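Local structure of thiol peroxidase (Mycobacterium tuberculosis, 1Y25) at residues Arg65-Arg70 / Gln152-Glu157; Ala26-Gly31 / Phe107-Gly112; Asn9-Val14 / Val117-Gly122. The protein probably reduces hydrogen peroxide and organic hydroperoxides to water and alcohols with electrons from thioredoxin, as a peroxiredoxin of the Tpx subfamily. The protein carries 1 engineered substitution. All blocks are in the same frame, centred on the assembly; numbering follows the deposited sequence.

Overall arrangement
From the N terminus, strand 9-12, half of a two-stranded hairpin, takes part in contact 3, which ties Asn9-Val14 to Val117-Gly122 in the loop after helix 111-114. This closes the longest of the three loops. Contact 2 is nested inside it and ties Ala26-Gly31, with strand 28-30, to the turn and helix start at Phe107-Gly112. Contact 1 begins on helix 58-74 and closes on Gln152-Glu157, at the start of helix 156-163. Its loop crosses both others. Contacts 1 and 2 lie on opposite sides of the chain's centre, their own centres about 22 Å apart. Contacts 2 and 3 touch through the O of Gly112, which probably accepts hydrogen bonds from the backbone of Val117 and Thr118.

Contact 1 (Arg65-Arg70 / Gln152-Glu157); sequences RTFDER and QEPNYE
Tyr156 packs against Thr66 and Phe67 of helix 58-74, meeting one with a face and the other with an edge. The methyl CG2 of Thr66 sits almost exactly on the normal of the Tyr156 ring, 3.5 Å from its centroid, a CH-pi contact over the face. With chi1 at -59°, OG1 sits beside the backbone N, bonded to the O of Thr62, and CG2 falls anti to that N, over the ring. The tyrosine turns its edge to Phe67. The pair is T-shaped (edge-to-face), with planes 71° apart, and Tyr156 CD2 points at the face of Phe67, 3.5 Å from Phe67 CZ. The carbonyl O of Pro154 lies over the tyrosine face opposite Thr66, toward its rim. Phe67 also packs on Leu48 of the central sheet and on Leu160. The contact thus joins helix 58-74, which carries Ser60, engineered here at the predicted position of the peroxidatic cysteine, to the start of the C-terminal helix. Asn155 caps that helix through Ala158 N.

Tyr156 OH lies 2.4 Å from Glu153 OE1, too short to be trusted, and a water links that oxygen to Thr66 OG1. At the other end Arg70 NH2 makes a salt bridge to Glu157 OE1, 2.9 Å away at the edge of the guanidinium. The hydrogen bond within it is weak, 127° at the hydrogen. A second water lies between Arg70 NE and Glu157 OE2, weakly bonded to the latter. The tyrosine ring is held by face and edge, while the ion pair probably relies more on charge than on a straight hydrogen bond.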
# COMPACT_ATOMS: atom_id res chain seq x y z
N ARG A 65 -9.85 5.03 -25.08
CA ARG A 65 -9.86 6.11 -26.04
C ARG A 65 -9.64 7.48 -25.33
O ARG A 65 -8.94 8.35 -25.85
CB ARG A 65 -11.16 6.13 -26.82
CG ARG A 65 -11.43 4.84 -27.53
CD ARG A 65 -12.62 5.01 -28.38
NE ARG A 65 -13.03 3.73 -28.87
CZ ARG A 65 -14.11 3.05 -28.50
NH1 ARG A 65 -15.00 3.53 -27.63
NH2 ARG A 65 -14.32 1.88 -29.08
N THR A 66 -10.28 7.68 -24.19
CA THR A 66 -10.20 8.99 -23.50
C THR A 66 -8.81 9.21 -22.90
O THR A 66 -8.27 10.31 -22.98
CB THR A 66 -11.28 9.07 -22.41
OG1 THR A 66 -12.59 8.90 -23.00
CG2 THR A 66 -11.19 10.38 -21.63
N PHE A 67 -8.25 8.20 -22.24
CA PHE A 67 -6.83 8.32 -21.77
C PHE A 67 -5.80 8.49 -22.91
O PHE A 67 -4.88 9.27 -22.79
CB PHE A 67 -6.47 7.17 -20.86
CG PHE A 67 -6.99 7.33 -19.43
CD1 PHE A 67 -6.58 8.42 -18.63
CD2 PHE A 67 -7.82 6.38 -18.87
CE1 PHE A 67 -7.04 8.55 -17.29
CE2 PHE A 67 -8.28 6.48 -17.54
CZ PHE A 67 -7.89 7.54 -16.77
N ASP A 68 -6.02 7.83 -24.03
CA ASP A 68 -5.14 7.97 -25.16
C ASP A 68 -5.07 9.39 -25.63
O ASP A 68 -3.97 9.92 -25.87
CB ASP A 68 -5.59 7.10 -26.32
CG ASP A 68 -4.54 7.00 -27.41
OD1 ASP A 68 -3.50 6.40 -27.07
OD2 ASP A 68 -4.75 7.50 -28.55
N GLU A 69 -6.24 9.98 -25.82
CA GLU A 69 -6.40 11.33 -26.27
C GLU A 69 -5.67 12.32 -25.31
O GLU A 69 -4.90 13.14 -25.73
CB GLU A 69 -7.91 11.54 -26.43
CG GLU A 69 -8.37 12.93 -26.81
CD GLU A 69 -8.82 13.78 -25.57
OE1 GLU A 69 -9.33 13.17 -24.54
OE2 GLU A 69 -8.68 15.04 -25.65
N ARG A 70 -5.84 12.15 -24.01
CA ARG A 70 -5.21 12.98 -23.01
C ARG A 70 -3.71 12.75 -22.82
O ARG A 70 -2.97 13.71 -22.69
CB ARG A 70 -5.93 12.80 -21.68
CG ARG A 70 -7.42 13.07 -21.76
CD ARG A 70 -7.73 14.57 -21.93
NE ARG A 70 -7.93 15.13 -20.60
CZ ARG A 70 -7.14 16.02 -20.01
NH1 ARG A 70 -6.09 16.54 -20.67
NH2 ARG A 70 -7.41 16.40 -18.76
N GLN A 152 -19.98 2.63 -14.91
CA GLN A 152 -19.60 4.04 -14.84
C GLN A 152 -18.11 4.17 -15.28
O GLN A 152 -17.28 3.27 -15.14
CB GLN A 152 -19.71 4.45 -13.36
CG GLN A 152 -19.47 5.93 -12.95
CD GLN A 152 -19.50 6.14 -11.41
OE1 GLN A 152 -18.53 6.72 -10.77
NE2 GLN A 152 -20.60 5.67 -10.81
N GLU A 153 -17.80 5.32 -15.85
CA GLU A 153 -16.47 5.62 -16.30
C GLU A 153 -15.65 6.12 -15.15
O GLU A 153 -16.16 6.66 -14.15
CB GLU A 153 -16.50 6.65 -17.43
CG GLU A 153 -17.01 6.20 -18.79
CD GLU A 153 -16.92 7.38 -19.78
OE1 GLU A 153 -15.92 8.05 -19.86
OE2 GLU A 153 -17.84 7.63 -20.53
N PRO A 154 -14.33 5.97 -15.27
CA PRO A 154 -13.51 6.50 -14.22
C PRO A 154 -13.39 8.04 -14.27
O PRO A 154 -13.75 8.73 -15.25
CB PRO A 154 -12.15 5.84 -14.45
CG PRO A 154 -12.15 5.46 -15.88
CD PRO A 154 -13.56 5.36 -16.35
N ASN A 155 -12.94 8.56 -13.15
CA ASN A 155 -12.69 9.97 -13.04
C ASN A 155 -11.34 10.29 -13.70
O ASN A 155 -10.25 10.21 -13.06
CB ASN A 155 -12.72 10.39 -11.53
CG ASN A 155 -12.73 11.88 -11.34
OD1 ASN A 155 -12.20 12.67 -12.15
ND2 ASN A 155 -13.29 12.28 -10.25
N TYR A 156 -11.38 10.63 -14.98
CA TYR A 156 -10.14 10.97 -15.71
C TYR A 156 -9.40 12.18 -15.07
O TYR A 156 -8.19 12.14 -14.84
CB TYR A 156 -10.41 11.28 -17.21
CG TYR A 156 -11.24 10.20 -17.89
CD1 TYR A 156 -12.58 10.41 -18.13
CD2 TYR A 156 -10.67 8.93 -18.28
CE1 TYR A 156 -13.39 9.35 -18.71
CE2 TYR A 156 -11.46 7.98 -18.94
CZ TYR A 156 -12.83 8.18 -19.08
OH TYR A 156 -13.64 7.26 -19.67
N GLU A 157 -10.13 13.24 -14.80
CA GLU A 157 -9.49 14.48 -14.41
C GLU A 157 -8.67 14.34 -13.16
O GLU A 157 -7.54 14.86 -13.11
CB GLU A 157 -10.50 15.62 -14.21
CG GLU A 157 -11.32 16.00 -15.47
CD GLU A 157 -10.48 16.59 -16.64
OE1 GLU A 157 -9.24 16.83 -16.53
OE2 GLU A 157 -11.12 16.85 -17.69
O HOH W 1 -15.14 9.88 -21.92
O HOH W 2 -10.01 15.01 -19.22

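Contact 2 (Ala26-Gly31 / Phe107-Gly112); sequences AFTLTG and FRDSFG
Phe111 turns the edge of its ring toward the face of Phe27 in an offset edge-to-face pair. The centroids are 5.7 Å apart and the planes 71°. The two side chains run side by side and point the same way. Phe27 CB lies near the plane of the Phe111 ring, 3.9 Å from CD1. Next to this pair, Leu29 brings its CD2 methyl to within 3.7 Å of Phe111 CB. Phe111 also stacks with Tyr115 and packs on Val81 and Leu49 of the central sheet.

This is the thioredoxin-like fold of the peroxiredoxins. Strand 28-30, half of a small hairpin with 36-38, packs here against the turn that follows edge strand 101-105 and leads into helix 111-114. The turn meets the strand with polar side chains. Thr28 OG1 donates to Asp109 OD1 at 2.9 Å, approaching from above the carboxylate plane. Chi1 of 53° turns the Thr28 hydroxyl toward Asp109. The other carboxylate oxygen, OD2, lies very close to a water, and that water accepts from Thr30 OG1 and Arg108 N. Arg108, extended from CG to NE, crosses Thr30 at about a right angle. Its NE gives Thr30 OG1 a weak bond of 3.3 Å, and a second water joins NH2 to the same hydroxyl. Arg108 CG lies over one face of the Phe107 ring. Phe107 CE2 lies in turn over a face of the guanidinium, toward its rim, and 3.9 Å from Thr30 OG1.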
# COMPACT_ATOMS: atom_id res chain seq x y z
N ALA A 26 4.35 -4.50 -6.62
CA ALA A 26 5.07 -4.89 -7.83
C ALA A 26 4.25 -5.73 -8.75
O ALA A 26 3.38 -6.47 -8.29
CB ALA A 26 6.37 -5.61 -7.46
N PHE A 27 4.54 -5.65 -10.04
CA PHE A 27 3.92 -6.54 -11.01
C PHE A 27 4.76 -6.87 -12.18
O PHE A 27 5.67 -6.16 -12.53
CB PHE A 27 2.59 -5.93 -11.50
CG PHE A 27 2.72 -4.54 -12.09
CD1 PHE A 27 3.15 -4.35 -13.40
CD2 PHE A 27 2.42 -3.44 -11.36
CE1 PHE A 27 3.27 -3.05 -13.97
CE2 PHE A 27 2.57 -2.13 -11.91
CZ PHE A 27 2.91 -1.95 -13.19
N THR A 28 4.43 -8.01 -12.78
CA THR A 28 4.80 -8.35 -14.11
C THR A 28 3.46 -8.57 -14.84
O THR A 28 2.48 -9.03 -14.27
CB THR A 28 5.73 -9.62 -14.17
OG1 THR A 28 5.09 -10.66 -13.47
CG2 THR A 28 7.10 -9.35 -13.52
N LEU A 29 3.41 -8.10 -16.08
CA LEU A 29 2.26 -8.22 -16.93
C LEU A 29 2.74 -8.64 -18.31
O LEU A 29 3.95 -8.64 -18.56
CB LEU A 29 1.55 -6.89 -16.97
CG LEU A 29 0.84 -6.52 -15.69
CD1 LEU A 29 0.30 -5.11 -15.85
CD2 LEU A 29 -0.36 -7.45 -15.31
N THR A 30 1.81 -8.95 -19.21
CA THR A 30 2.19 -9.34 -20.59
C THR A 30 1.79 -8.25 -21.60
O THR A 30 0.62 -7.81 -21.62
CB THR A 30 1.58 -10.75 -20.97
OG1 THR A 30 1.96 -11.73 -19.97
CG2 THR A 30 2.02 -11.23 -22.38
N GLY A 31 2.78 -7.81 -22.39
CA GLY A 31 2.61 -6.79 -23.43
C GLY A 31 2.14 -7.45 -24.71
O GLY A 31 2.04 -8.69 -24.78
N PHE A 107 -3.39 -11.89 -17.78
CA PHE A 107 -4.01 -13.21 -17.99
C PHE A 107 -3.15 -14.35 -17.35
O PHE A 107 -3.68 -15.38 -17.04
CB PHE A 107 -4.28 -13.48 -19.50
CG PHE A 107 -3.14 -14.08 -20.24
CD1 PHE A 107 -3.14 -15.42 -20.57
CD2 PHE A 107 -2.00 -13.31 -20.60
CE1 PHE A 107 -2.08 -15.98 -21.23
CE2 PHE A 107 -0.97 -13.87 -21.28
CZ PHE A 107 -1.01 -15.20 -21.60
N ARG A 108 -1.82 -14.15 -17.16
CA ARG A 108 -0.94 -15.16 -16.52
C ARG A 108 -0.10 -14.53 -15.43
O ARG A 108 1.00 -14.98 -15.13
CB ARG A 108 -0.05 -15.87 -17.57
CG ARG A 108 0.82 -14.95 -18.38
CD ARG A 108 1.77 -15.77 -19.25
NE ARG A 108 2.64 -14.94 -20.10
CZ ARG A 108 2.99 -15.18 -21.36
NH1 ARG A 108 2.47 -16.17 -22.05
NH2 ARG A 108 3.77 -14.32 -21.98
N ASP A 109 -0.60 -13.45 -14.82
CA ASP A 109 0.07 -12.85 -13.70
C ASP A 109 -0.90 -12.59 -12.53
O ASP A 109 -2.11 -12.66 -12.69
CB ASP A 109 0.74 -11.57 -14.19
CG ASP A 109 1.98 -11.85 -15.04
OD1 ASP A 109 2.95 -12.32 -14.40
OD2 ASP A 109 1.97 -11.65 -16.34
N SER A 110 -0.36 -12.28 -11.36
CA SER A 110 -1.15 -12.03 -10.06
C SER A 110 -1.63 -10.61 -9.74
O SER A 110 -2.25 -10.35 -8.69
CB SER A 110 -0.36 -12.48 -8.83
OG SER A 110 0.93 -11.93 -8.76
N PHE A 111 -1.49 -9.73 -10.70
CA PHE A 111 -1.89 -8.33 -10.59
C PHE A 111 -3.16 -8.11 -9.85
O PHE A 111 -3.20 -7.26 -8.96
CB PHE A 111 -2.08 -7.69 -12.00
CG PHE A 111 -2.32 -6.19 -11.95
CD1 PHE A 111 -1.25 -5.31 -11.93
CD2 PHE A 111 -3.60 -5.69 -11.91
CE1 PHE A 111 -1.47 -3.94 -11.92
CE2 PHE A 111 -3.82 -4.34 -11.86
CZ PHE A 111 -2.72 -3.48 -11.83
N GLY A 112 -4.23 -8.81 -10.29
CA GLY A 112 -5.57 -8.58 -9.77
C GLY A 112 -5.78 -8.91 -8.31
O GLY A 112 -6.56 -8.30 -7.61
O HOH W 3 0.05 -11.87 -17.82
O HOH W 4 4.93 -11.99 -20.33

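Contact 3 (Asn9-Val14 / Val117-Gly122); sequences NAINTV and VTIADG
A single beta bridge, Thr13 with Ile119, joins the end of the N-terminal beta hairpin to the loop between helix 111-114 and strand 131-135. The hairpin, strands 3-6 and 9-12, is thereby held against the thioredoxin-like body. Two backbone bonds frame the bridge. Ala120 N donates to Asn12 O at 2.7 Å, and Val14 N donates to Thr118 O at 2.9 Å. Between them Thr13 CA approaches the same Thr118 O in a CA-H...O contact. The hydroxyl of Thr13 turns to Ser2, Gly15 and Gly116.

Apolar groups add to the contact. Ile11 CD1 meets Ile119 CG2 at 4.1 Å, and Val14 CG2 rests 3.8 Å from Thr118 CB. The Ile119 side chain is about 10 Å from that of the engineered Ser60.

The carboxylate of Asp121, turned toward Asn12 by a chi1 of 54°, holds that residue twice, once by backbone and once by side chain. Asp121 OD2 accepts from Asn12 N at 3.0 Å in a nearly straight bond. Asn12 OD1 is hydrogen-bonded to His1 NE2. Asn12 ND2 donates to the syn lone pair of Asp121 OD1 at 2.7 Å, with the amide and carboxylate planes 61° apart.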
# COMPACT_ATOMS: atom_id res chain seq x y z
N ASN A 9 -26.21 -4.13 -8.90
CA ASN A 9 -26.19 -5.36 -8.13
C ASN A 9 -24.86 -5.49 -7.42
O ASN A 9 -23.82 -5.36 -8.06
CB ASN A 9 -26.50 -6.58 -9.03
CG ASN A 9 -27.99 -6.61 -9.50
OD1 ASN A 9 -28.31 -7.11 -10.59
ND2 ASN A 9 -28.88 -6.09 -8.67
N ALA A 10 -24.91 -5.75 -6.12
CA ALA A 10 -23.70 -5.82 -5.24
C ALA A 10 -22.75 -6.89 -5.67
O ALA A 10 -23.17 -8.03 -5.82
CB ALA A 10 -24.09 -6.08 -3.80
N ILE A 11 -21.48 -6.53 -5.86
CA ILE A 11 -20.47 -7.55 -6.16
C ILE A 11 -19.20 -7.28 -5.36
O ILE A 11 -18.96 -6.17 -4.88
CB ILE A 11 -20.19 -7.75 -7.66
CG1 ILE A 11 -19.89 -6.49 -8.40
CG2 ILE A 11 -21.36 -8.41 -8.36
CD1 ILE A 11 -19.11 -6.76 -9.65
N ASN A 12 -18.44 -8.34 -5.16
CA ASN A 12 -17.24 -8.26 -4.35
C ASN A 12 -15.97 -8.46 -5.13
O ASN A 12 -15.94 -9.27 -6.04
CB ASN A 12 -17.23 -9.33 -3.30
CG ASN A 12 -18.32 -9.19 -2.37
OD1 ASN A 12 -18.32 -8.24 -1.55
ND2 ASN A 12 -19.34 -10.08 -2.47
N THR A 13 -14.92 -7.77 -4.70
CA THR A 13 -13.57 -8.00 -5.18
C THR A 13 -12.80 -8.83 -4.17
O THR A 13 -13.27 -9.11 -3.06
CB THR A 13 -12.80 -6.68 -5.51
OG1 THR A 13 -12.55 -5.95 -4.31
CG2 THR A 13 -13.65 -5.83 -6.45
N VAL A 14 -11.64 -9.30 -4.60
CA VAL A 14 -10.92 -10.28 -3.79
C VAL A 14 -10.22 -9.62 -2.63
O VAL A 14 -9.86 -10.27 -1.64
CB VAL A 14 -9.93 -11.16 -4.58
CG1 VAL A 14 -10.72 -12.11 -5.46
CG2 VAL A 14 -8.84 -10.27 -5.35
N VAL A 117 -8.33 -6.19 -6.95
CA VAL A 117 -9.37 -5.73 -7.90
C VAL A 117 -10.06 -6.85 -8.69
O VAL A 117 -11.02 -6.58 -9.38
CB VAL A 117 -8.83 -4.69 -8.93
CG1 VAL A 117 -8.62 -3.39 -8.23
CG2 VAL A 117 -7.50 -5.16 -9.52
N THR A 118 -9.54 -8.07 -8.59
CA THR A 118 -10.15 -9.22 -9.22
C THR A 118 -11.57 -9.38 -8.65
O THR A 118 -11.76 -9.35 -7.45
CB THR A 118 -9.33 -10.52 -9.12
OG1 THR A 118 -8.08 -10.38 -9.78
CG2 THR A 118 -10.06 -11.67 -9.84
N ILE A 119 -12.57 -9.57 -9.53
CA ILE A 119 -13.94 -9.74 -9.02
C ILE A 119 -14.05 -11.19 -8.50
O ILE A 119 -13.60 -12.13 -9.18
CB ILE A 119 -14.98 -9.41 -10.12
CG1 ILE A 119 -14.82 -7.96 -10.57
CG2 ILE A 119 -16.40 -9.80 -9.72
CD1 ILE A 119 -15.57 -7.60 -11.90
N ALA A 120 -14.66 -11.34 -7.32
CA ALA A 120 -14.80 -12.63 -6.59
C ALA A 120 -15.99 -13.42 -7.09
O ALA A 120 -15.99 -14.63 -7.03
CB ALA A 120 -14.98 -12.38 -5.04
N ASP A 121 -17.03 -12.74 -7.54
CA ASP A 121 -18.32 -13.37 -7.70
C ASP A 121 -19.11 -12.81 -8.90
O ASP A 121 -18.75 -11.79 -9.58
CB ASP A 121 -19.15 -13.31 -6.34
CG ASP A 121 -19.29 -11.87 -5.77
OD1 ASP A 121 -19.38 -11.78 -4.54
OD2 ASP A 121 -19.29 -10.85 -6.53
N GLY A 122 -20.17 -13.53 -9.16
CA GLY A 122 -21.08 -13.22 -10.22
C GLY A 122 -20.55 -13.55 -11.61
O GLY A 122 -19.56 -14.24 -11.76